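Local coordinates for delta-aminolevulinic acid dehydratase (Toxoplasma gondii ME49, PDB 3OBK) that catalyses the condensation of two molecules of 5-aminolevulinic acid to porphobilinogen, an early step of tetrapyrrole biosynthesis, and assembles as an octamer, at the interface of chains A and B. Numbering follows the deposited sequence. Chains: chain A/B, Delta-aminolevulinic acid dehydratase.

Contact 1: the interface of chains A and B. Residues chain A 295, 299, 302, 308, 313, 317; chain B 218, 298.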
ATOM      1  N   GLU A 295     -29.656   0.441 -20.615  1.00 10.09           N
ATOM      2  CA  GLU A 295     -29.427   1.714 -19.947  1.00 10.68           C
ATOM      3  C   GLU A 295     -29.965   2.871 -20.792  1.00 10.27           C
ATOM      4  O   GLU A 295     -30.572   3.772 -20.254  1.00 10.09           O
ATOM      5  CB  GLU A 295     -27.945   1.917 -19.656  1.00 10.76           C
ATOM      6  CG  GLU A 295     -27.321   0.854 -18.725  1.00 12.58           C
ATOM      7  CD  GLU A 295     -25.860   1.110 -18.499  1.00 13.85           C
ATOM      8  OE1 GLU A 295     -25.555   2.085 -17.760  1.00 13.29           O
ATOM      9  OE2 GLU A 295     -25.035   0.360 -19.106  1.00 15.34           O
ATOM     10  N   LEU A 299     -33.315   5.701 -19.974  1.00 14.48           N
ATOM     11  CA  LEU A 299     -33.194   7.142 -20.041  1.00 15.03           C
ATOM     12  C   LEU A 299     -34.265   7.676 -20.951  1.00 15.11           C
ATOM     13  O   LEU A 299     -34.986   8.597 -20.567  1.00 14.56           O
ATOM     14  CB  LEU A 299     -31.806   7.554 -20.566  1.00 15.38           C
ATOM     15  CG  LEU A 299     -30.789   7.993 -19.511  1.00 16.71           C
ATOM     16  CD1 LEU A 299     -29.413   8.332 -20.059  1.00 16.09           C
ATOM     17  CD2 LEU A 299     -31.348   9.207 -18.784  1.00 20.11           C
ATOM     18  N   ALA A 302     -37.786   7.423 -19.720  1.00 15.37           N
ATOM     19  CA  ALA A 302     -38.091   8.413 -18.712  1.00 16.08           C
ATOM     20  C   ALA A 302     -38.219   9.750 -19.352  1.00 16.77           C
ATOM     21  O   ALA A 302     -39.127  10.495 -19.042  1.00 17.77           O
ATOM     22  CB  ALA A 302     -37.023   8.446 -17.626  1.00 16.03           C
ATOM     23  N   ILE A 308     -37.710  12.782 -16.219  1.00 19.76           N
ATOM     24  CA  ILE A 308     -36.407  13.421 -16.108  1.00 19.00           C
ATOM     25  C   ILE A 308     -36.188  14.345 -17.298  1.00 19.16           C
ATOM     26  O   ILE A 308     -36.954  14.345 -18.259  1.00 18.81           O
ATOM     27  CB  ILE A 308     -35.245  12.391 -16.043  1.00 18.01           C
ATOM     28  CG1 ILE A 308     -35.168  11.544 -17.331  1.00 18.17           C
ATOM     29  CG2 ILE A 308     -35.376  11.522 -14.814  1.00 16.77           C
ATOM     30  CD1 ILE A 308     -34.064  10.458 -17.309  1.00 17.14           C
ATOM     31  N   THR A 313     -29.433  14.680 -17.598  1.00 15.10           N
ATOM     32  CA  THR A 313     -29.147  13.381 -17.079  1.00 14.25           C
ATOM     33  C   THR A 313     -28.119  12.683 -17.992  1.00 12.76           C
ATOM     34  O   THR A 313     -27.139  12.171 -17.509  1.00 11.85           O
ATOM     35  CB  THR A 313     -30.487  12.587 -16.831  1.00 15.00           C
ATOM     36  OG1 THR A 313     -31.183  12.378 -18.060  1.00 17.09           O
ATOM     37  CG2 THR A 313     -31.416  13.390 -15.908  1.00 12.55           C
ATOM     38  N   VAL A 317     -24.431  11.480 -16.636  1.00 10.10           N
ATOM     39  CA  VAL A 317     -24.084  10.102 -16.812  1.00  9.69           C
ATOM     40  C   VAL A 317     -22.707  10.022 -17.438  1.00  9.39           C
ATOM     41  O   VAL A 317     -21.834   9.352 -16.932  1.00  9.19           O
ATOM     42  CB  VAL A 317     -25.155   9.394 -17.685  1.00 10.10           C
ATOM     43  CG1 VAL A 317     -24.620   8.072 -18.277  1.00 11.06           C
ATOM     44  CG2 VAL A 317     -26.415   9.171 -16.861  1.00  9.67           C
TER
ATOM     45  N   PHE B 218     -30.907  13.726 -10.994  1.00 15.87           N
ATOM     46  CA  PHE B 218     -31.741  12.549 -10.789  1.00 15.26           C
ATOM     47  C   PHE B 218     -32.738  12.693  -9.640  1.00 15.03           C
ATOM     48  O   PHE B 218     -33.424  11.736  -9.346  1.00 14.56           O
ATOM     49  CB  PHE B 218     -30.881  11.316 -10.585  1.00 15.16           C
ATOM     50  CG  PHE B 218     -30.156  10.866 -11.820  1.00 16.17           C
ATOM     51  CD1 PHE B 218     -30.793  10.067 -12.761  1.00 18.80           C
ATOM     52  CD2 PHE B 218     -28.849  11.208 -12.032  1.00 17.22           C
ATOM     53  CE1 PHE B 218     -30.139   9.625 -13.886  1.00 19.47           C
ATOM     54  CE2 PHE B 218     -28.168  10.775 -13.166  1.00 19.17           C
ATOM     55  CZ  PHE B 218     -28.813   9.974 -14.094  1.00 19.43           C
ATOM     56  N   MET B 298     -36.618   5.805 -14.212  1.00 14.21           N
ATOM     57  CA  MET B 298     -36.033   5.206 -15.412  1.00 15.11           C
ATOM     58  C   MET B 298     -36.343   3.728 -15.566  1.00 15.36           C
ATOM     59  O   MET B 298     -36.781   3.308 -16.613  1.00 16.09           O
ATOM     60  CB  MET B 298     -34.516   5.421 -15.444  1.00 15.01           C
ATOM     61  CG  MET B 298     -34.135   6.834 -15.755  1.00 16.41           C
ATOM     62  SD  MET B 298     -32.412   7.187 -15.444  1.00 18.08           S
ATOM     63  CE  MET B 298     -31.635   6.397 -16.817  1.00 19.28           C
TER
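B:Met298 and B:Phe218 pack against A:Leu299, A:Ala302, A:Ile308, A:Thr313 and A:Val317. The protein belongs to the porphobilinogen synthase family, whose subunits are TIM-type alpha/beta barrels with an N-terminal arm. This patch is an apolar seam between two barrels. It is built on helix 293-305 of both chains and helix 310-324 of chain A.

The thioether contacts come first. B:Met298 and A:Leu299 lie alongside each other and point the same way. The terminal methyl CE of B:Met298 presses on the branch carbon CG of A:Leu299 at 3.2 Å, with the leucine methyl CD2 at 3.4 Å, a tight fit. The chain of B:Met298 runs extended through CG and then bends at its last torsion (chi3 75°). This bend directs CE toward the leucine. Behind it, CG of B:Met298 meets the methyl CB of A:Ala302 at 3.8 Å. A:Ile308 comes across the methionine at about a right angle. The tip of its long branch, CD1, touches CG of B:Met298 at 3.9 Å and lies 4.1 Å from the sulfur SD.

The ring contacts form a second group. B:Phe218 is in a loop and presents the edge of its ring to helix 310-324. Its far corner CZ meets the methyl CG2 of A:Val317 at 3.7 Å, in the plane of the ring. The valine and the phenylalanine cross at about a right angle. CG1 of A:Val317 lies anti to the backbone N (chi1 162°), which leaves CG2 as the branch that meets the ring. One turn earlier, CB of A:Thr313 lies 4.1 Å from the same CZ of B:Phe218. Within chain B, SD of B:Met298 also lies at the ring edge of B:Phe218, in plane. The methionine and the phenylalanine thus make one continuous apolar surface facing chain A.

No nitrogen or oxygen makes a bond across this patch.

Contact 2: the interface of chains A and B. Residues chain A 157-159, 162, 187-188; chain B 16-17, 22, 24.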
ATOM      1  N   VAL A 157     -18.878 -24.462 -26.209  1.00 20.56           N
ATOM      2  CA  VAL A 157     -17.545 -25.055 -26.136  1.00 20.08           C
ATOM      3  C   VAL A 157     -16.484 -24.030 -26.428  1.00 18.79           C
ATOM      4  O   VAL A 157     -16.530 -23.352 -27.447  1.00 18.61           O
ATOM      5  CB  VAL A 157     -17.377 -26.296 -27.077  1.00 20.95           C
ATOM      6  CG1 VAL A 157     -18.434 -27.342 -26.751  1.00 21.09           C
ATOM      7  CG2 VAL A 157     -17.428 -25.918 -28.532  1.00 20.51           C
ATOM      8  N   ASN A 158     -15.524 -23.940 -25.513  1.00 17.81           N
ATOM      9  CA  ASN A 158     -14.607 -22.827 -25.478  1.00 16.64           C
ATOM     10  C   ASN A 158     -13.647 -22.740 -26.646  1.00 16.25           C
ATOM     11  O   ASN A 158     -13.619 -21.739 -27.357  1.00 15.58           O
ATOM     12  CB  ASN A 158     -13.786 -22.846 -24.208  1.00 16.33           C
ATOM     13  CG  ASN A 158     -13.170 -21.503 -23.927  1.00 16.10           C
ATOM     14  OD1 ASN A 158     -13.839 -20.625 -23.372  1.00 15.92           O
ATOM     15  ND2 ASN A 158     -11.907 -21.309 -24.338  1.00 12.75           N
ATOM     16  N   ASP A 159     -12.850 -23.777 -26.811  1.00 16.08           N
ATOM     17  CA  ASP A 159     -11.697 -23.713 -27.677  1.00 16.69           C
ATOM     18  C   ASP A 159     -12.065 -23.713 -29.156  1.00 16.63           C
ATOM     19  O   ASP A 159     -11.419 -23.066 -29.976  1.00 16.11           O
ATOM     20  CB  ASP A 159     -10.787 -24.901 -27.376  1.00 17.58           C
ATOM     21  CG  ASP A 159     -10.252 -24.880 -25.949  1.00 17.84           C
ATOM     22  OD1 ASP A 159     -10.466 -23.888 -25.209  1.00 14.68           O
ATOM     23  OD2 ASP A 159      -9.606 -25.880 -25.588  1.00 19.16           O
ATOM     24  N   VAL A 162     -13.070 -20.303 -29.859  1.00 16.84           N
ATOM     25  CA  VAL A 162     -11.932 -19.411 -30.084  1.00 17.56           C
ATOM     26  C   VAL A 162     -11.428 -19.512 -31.536  1.00 18.72           C
ATOM     27  O   VAL A 162     -11.147 -18.500 -32.186  1.00 18.26           O
ATOM     28  CB  VAL A 162     -10.789 -19.653 -29.054  1.00 18.07           C
ATOM     29  CG1 VAL A 162      -9.525 -18.840 -29.405  1.00 16.55           C
ATOM     30  CG2 VAL A 162     -11.281 -19.285 -27.654  1.00 16.83           C
ATOM     31  N   ASP A 187     -12.602 -18.217 -22.637  1.00 15.05           N
ATOM     32  CA  ASP A 187     -11.329 -18.155 -21.990  1.00 15.31           C
ATOM     33  C   ASP A 187     -10.223 -18.130 -23.012  1.00 15.48           C
ATOM     34  O   ASP A 187     -10.232 -18.895 -23.958  1.00 15.72           O
ATOM     35  CB  ASP A 187     -11.162 -19.351 -21.071  1.00 15.75           C
ATOM     36  CG  ASP A 187     -11.945 -19.197 -19.809  1.00 16.62           C
ATOM     37  OD1 ASP A 187     -12.160 -18.039 -19.406  1.00 16.80           O
ATOM     38  OD2 ASP A 187     -12.376 -20.221 -19.235  1.00 18.03           O
ATOM     39  N   GLY A 188      -9.273 -17.229 -22.827  1.00 15.77           N
ATOM     40  CA  GLY A 188      -8.062 -17.246 -23.643  1.00 16.35           C
ATOM     41  C   GLY A 188      -8.181 -16.680 -25.035  1.00 15.86           C
ATOM     42  O   GLY A 188      -7.225 -16.716 -25.778  1.00 16.26           O
TER
ATOM     43  N   TRP B  16      -7.748 -27.930 -29.181  1.00 24.67           N
ATOM     44  CA  TRP B  16      -7.371 -27.708 -27.806  1.00 23.52           C
ATOM     45  C   TRP B  16      -6.511 -26.481 -27.644  1.00 22.44           C
ATOM     46  O   TRP B  16      -5.401 -26.411 -28.178  1.00 21.77           O
ATOM     47  CB  TRP B  16      -6.633 -28.926 -27.257  1.00 24.01           C
ATOM     48  CG  TRP B  16      -6.051 -28.682 -25.883  1.00 24.00           C
ATOM     49  CD1 TRP B  16      -6.618 -27.955 -24.870  1.00 22.39           C
ATOM     50  CD2 TRP B  16      -4.795 -29.154 -25.384  1.00 23.45           C
ATOM     51  NE1 TRP B  16      -5.795 -27.946 -23.778  1.00 22.62           N
ATOM     52  CE2 TRP B  16      -4.666 -28.673 -24.060  1.00 23.42           C
ATOM     53  CE3 TRP B  16      -3.769 -29.930 -25.923  1.00 23.12           C
ATOM     54  CZ2 TRP B  16      -3.538 -28.926 -23.276  1.00 21.73           C
ATOM     55  CZ3 TRP B  16      -2.655 -30.184 -25.142  1.00 23.60           C
ATOM     56  CH2 TRP B  16      -2.557 -29.695 -23.825  1.00 23.20           C
ATOM     57  N   LEU B  17      -7.021 -25.509 -26.892  1.00 21.91           N
ATOM     58  CA  LEU B  17      -6.281 -24.280 -26.616  1.00 21.54           C
ATOM     59  C   LEU B  17      -5.578 -24.484 -25.290  1.00 21.53           C
ATOM     60  O   LEU B  17      -6.250 -24.579 -24.285  1.00 21.84           O
ATOM     61  CB  LEU B  17      -7.218 -23.112 -26.518  1.00 21.15           C
ATOM     62  CG  LEU B  17      -6.594 -21.866 -25.911  1.00 21.90           C
ATOM     63  CD1 LEU B  17      -5.351 -21.460 -26.753  1.00 22.32           C
ATOM     64  CD2 LEU B  17      -7.660 -20.756 -25.802  1.00 20.25           C
ATOM     65  N   ARG B  22      -8.766 -21.224 -16.456  1.00 14.16           N
ATOM     66  CA  ARG B  22     -10.033 -21.140 -17.237  1.00 13.76           C
ATOM     67  C   ARG B  22     -11.112 -20.625 -16.297  1.00 13.19           C
ATOM     68  O   ARG B  22     -11.759 -21.412 -15.613  1.00 12.55           O
ATOM     69  CB  ARG B  22     -10.482 -22.506 -17.795  1.00 14.31           C
ATOM     70  CG  ARG B  22      -9.733 -22.995 -19.034  1.00 15.02           C
ATOM     71  CD  ARG B  22     -10.251 -24.332 -19.603  1.00 14.79           C
ATOM     72  NE  ARG B  22      -9.326 -24.862 -20.613  1.00 14.66           N
ATOM     73  CZ  ARG B  22      -9.398 -24.653 -21.931  1.00 14.34           C
ATOM     74  NH1 ARG B  22     -10.385 -23.962 -22.471  1.00 13.98           N
ATOM     75  NH2 ARG B  22      -8.469 -25.160 -22.724  1.00 14.51           N
ATOM     76  N   ARG B  24     -13.982 -19.659 -16.799  1.00 12.07           N
ATOM     77  CA  ARG B  24     -15.284 -20.251 -17.087  1.00 11.85           C
ATOM     78  C   ARG B  24     -15.629 -21.438 -16.220  1.00 11.28           C
ATOM     79  O   ARG B  24     -16.818 -21.722 -16.008  1.00 11.02           O
ATOM     80  CB  ARG B  24     -15.408 -20.620 -18.575  1.00 12.06           C
ATOM     81  CG  ARG B  24     -15.623 -19.394 -19.459  1.00 12.65           C
ATOM     82  CD  ARG B  24     -15.988 -19.767 -20.898  1.00 13.41           C
ATOM     83  NE  ARG B  24     -17.250 -20.486 -20.943  1.00 12.92           N
ATOM     84  CZ  ARG B  24     -17.643 -21.274 -21.927  1.00 13.15           C
ATOM     85  NH1 ARG B  24     -16.896 -21.445 -23.008  1.00 13.62           N
ATOM     86  NH2 ARG B  24     -18.815 -21.886 -21.827  1.00 14.82           N
TER
HETATM   87  O   HOH W   1     -12.616 -22.481 -20.894  1.00  6.54           O
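B:Leu17 lays its side chain between A:Asp159 and the A:Asp187-A:Gly188 turn, with A:Val162 behind. Here the N-terminal arm of chain B, typical of porphobilinogen synthases, grips the start of helix 158-175 of chain A. CB of B:Leu17 packs on the carboxylate carbon CG of A:Asp159 at 3.6 Å. CG of the leucine is anti to its backbone N (chi1 166°), and methyl CD2 reaches toward the backbone O of A:Asp187. The carboxylate of A:Asp187 packs against CA and CB of B:Arg22 and the side-chain stem of B:Arg24.

Next comes the carboxylate of A:Asp159. The side chains of A:Asp159 and B:Arg22 cross at about a right angle. The arginine, extended from CG to NE and then turned at chi4, grips the carboxylate end-on with both terminal nitrogens. NH1 donates almost straight to OD1 at 2.7 Å, a salt bridge on the syn side. NH2 meets the syn lone pair of OD2 at 3.2 Å, less straight and tilted from the guanidinium plane. The two planes are 39° apart, so the pairing is twisted. The backbone N of B:Leu17 also bonds OD2, at 2.9 Å, from above the carboxylate plane.

A:Asn158 braces this aspartate. Its ND2 donates to OD1 of A:Asp159, nearly along the C-O axis, and to the backbone O of A:Asp187. Its OD1 takes the backbone N of A:Asp187 on a lone pair. These bonds fix the rotation of the amide and which end is oxygen. OD1 is therefore turned to accept NH1 of B:Arg24 at 3.2 Å, also in the carbonyl plane. The bend of B:Arg24 at chi3 (63°) brings its guanidinium back to this amide.

At the rim, A:Asp187 receives the backbone N of B:Arg24 on the syn lone pair of OD2, at 3.0 Å. Water 1 links the two aspartates through B:Arg22: it lies 2.8 Å from OD2 of A:Asp187 and 3.1 Å from NH1 of B:Arg22.

Contact 1 and contact 2 belong to one two-fold interface, and their centres are about 38 Å apart. They share no residue and no helix or strand. Contact 1 joins the barrel regions near the middle of the dimer, without polar bonds. Contact 2 lies toward the outer side of chain A, where the arm of chain B reaches around it, and is mainly polar and charged. Symmetry repeats both with the chains exchanged, so each subunit both embraces and is embraced. This pairing probably forms the dimer from which the octamer is built, with the arms extending the grip well beyond the central seam.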